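Local coordinates for protein uroporphyrin-III C-methyltransferase (Thermus thermophilus, PDB 1VE2) that probably methylates uroporphyrinogen III with S-adenosyl-L-methionine as methyl donor, a step of tetrapyrrole biosynthesis, at residues E65-R70 against G96-A101. Sequence-based numbering, arbitrary orientation.
Sequences EAITAR and GEEALA
Glu98 and Ala101, one turn apart on helix 95-105, meet Ile67 and Thr68 of helix 64-76. The two are neighbouring helices of an alternating beta-alpha domain, separated in the chain by strand 80-85 of its parallel sheet. The segment axes approach to 10.3 Å and cross at -39°. Glu98 comes first along the segment. Its CG stands anti to the carbonyl carbon (chi1 -67°) and the chain is extended beyond it, which carries the carboxylate across to the other helix. On the way Glu98 CG passes Thr68 OG1 at 3.9 Å. Farther out, Glu98 OE2 lies 3.8 Å from Ile67 CG2. Both approaches are van der Waals contacts; the polar partners of the carboxylate are Lys85, Arg83 and Gln64. OE1 forms a salt bridge with Lys85, and OE2 forms one with Arg83, which anchors Glu98 to strand 80-85; OE2 also accepts a hydrogen bond from Gln64 NE2. The same amide nitrogen is hydrogen-bonded to Thr68 OG1, so Gln64, one turn before Thr68 on helix 64-76, joins Thr68 OG1 to Glu98 OE2 of the other helix. One turn on, Ala101 CB presses on the methyl Thr68 CG2 at 3.5 Å, tighter than usual for two carbons. The two branches of Thr68 divide: with chi1 at -65°, CG2 is anti to the backbone N and meets Ala101, while OG1 turns to the Gln64 side. The contact thus sets a small apolar touch beside a buried acid, whose two basic partners on the strand would be expected to stabilise its negative charge.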
# COMPACT_ATOMS: atom_id res chain seq x y z
N GLU A 65 -21.61 13.05 -4.89
CA GLU A 65 -22.98 12.58 -5.13
C GLU A 65 -23.21 12.35 -6.62
O GLU A 65 -23.91 11.42 -7.02
CB GLU A 65 -24.01 13.61 -4.63
CG GLU A 65 -23.72 14.20 -3.26
CD GLU A 65 -22.73 15.34 -3.32
OE1 GLU A 65 -23.13 16.50 -3.61
OE2 GLU A 65 -21.54 15.08 -3.08
N ALA A 66 -22.62 13.21 -7.45
CA ALA A 66 -22.77 13.11 -8.89
C ALA A 66 -22.03 11.89 -9.44
O ALA A 66 -22.54 11.16 -10.29
CB ALA A 66 -22.26 14.38 -9.56
N ILE A 67 -20.81 11.69 -8.95
CA ILE A 67 -19.99 10.57 -9.39
C ILE A 67 -20.70 9.27 -9.05
O ILE A 67 -20.94 8.43 -9.91
CB ILE A 67 -18.61 10.61 -8.71
CG1 ILE A 67 -17.85 11.88 -9.13
CG2 ILE A 67 -17.80 9.36 -9.09
CD1 ILE A 67 -16.54 12.08 -8.40
N THR A 68 -21.06 9.11 -7.78
CA THR A 68 -21.74 7.89 -7.35
C THR A 68 -23.04 7.62 -8.11
O THR A 68 -23.28 6.50 -8.57
CB THR A 68 -22.01 7.94 -5.84
OG1 THR A 68 -20.76 7.94 -5.14
CG2 THR A 68 -22.85 6.73 -5.40
N ALA A 69 -23.88 8.63 -8.26
CA ALA A 69 -25.14 8.44 -8.96
C ALA A 69 -24.89 8.00 -10.40
O ALA A 69 -25.60 7.13 -10.92
CB ALA A 69 -25.96 9.74 -8.95
N ARG A 70 -23.89 8.58 -11.04
CA ARG A 70 -23.60 8.23 -12.42
C ARG A 70 -23.13 6.79 -12.56
O ARG A 70 -23.52 6.09 -13.49
CB ARG A 70 -22.56 9.20 -13.01
CG ARG A 70 -22.31 9.01 -14.50
CD ARG A 70 -23.61 8.93 -15.29
NE ARG A 70 -23.37 8.91 -16.74
CZ ARG A 70 -24.27 8.55 -17.65
NH1 ARG A 70 -25.49 8.18 -17.27
NH2 ARG A 70 -23.97 8.57 -18.94
N GLY A 96 -14.49 4.05 0.01
CA GLY A 96 -15.36 3.27 0.87
C GLY A 96 -16.81 3.71 0.75
O GLY A 96 -17.73 2.90 0.83
N GLU A 97 -17.03 5.00 0.55
CA GLU A 97 -18.39 5.48 0.41
C GLU A 97 -18.98 5.02 -0.92
O GLU A 97 -20.18 4.72 -1.01
CB GLU A 97 -18.44 7.00 0.51
CG GLU A 97 -18.13 7.52 1.90
CD GLU A 97 -18.25 9.01 1.96
OE1 GLU A 97 -17.31 9.67 2.42
OE2 GLU A 97 -19.30 9.53 1.53
N GLU A 98 -18.15 4.97 -1.96
CA GLU A 98 -18.62 4.52 -3.27
C GLU A 98 -19.00 3.05 -3.18
O GLU A 98 -20.05 2.66 -3.67
CB GLU A 98 -17.53 4.74 -4.33
CG GLU A 98 -17.25 6.22 -4.60
CD GLU A 98 -16.08 6.45 -5.55
OE1 GLU A 98 -15.08 5.69 -5.47
OE2 GLU A 98 -16.14 7.41 -6.35
N ALA A 99 -18.14 2.26 -2.55
CA ALA A 99 -18.43 0.83 -2.38
C ALA A 99 -19.74 0.62 -1.62
O ALA A 99 -20.57 -0.19 -2.02
CB ALA A 99 -17.29 0.15 -1.63
N LEU A 100 -19.91 1.34 -0.51
CA LEU A 100 -21.13 1.22 0.28
C LEU A 100 -22.37 1.58 -0.54
O LEU A 100 -23.39 0.89 -0.48
CB LEU A 100 -21.09 2.14 1.50
CG LEU A 100 -20.58 1.57 2.82
CD1 LEU A 100 -20.62 2.68 3.87
CD2 LEU A 100 -21.47 0.38 3.25
N ALA A 101 -22.27 2.66 -1.30
CA ALA A 101 -23.39 3.10 -2.12
C ALA A 101 -23.76 2.05 -3.16
O ALA A 101 -24.95 1.80 -3.40
CB ALA A 101 -23.06 4.42 -2.81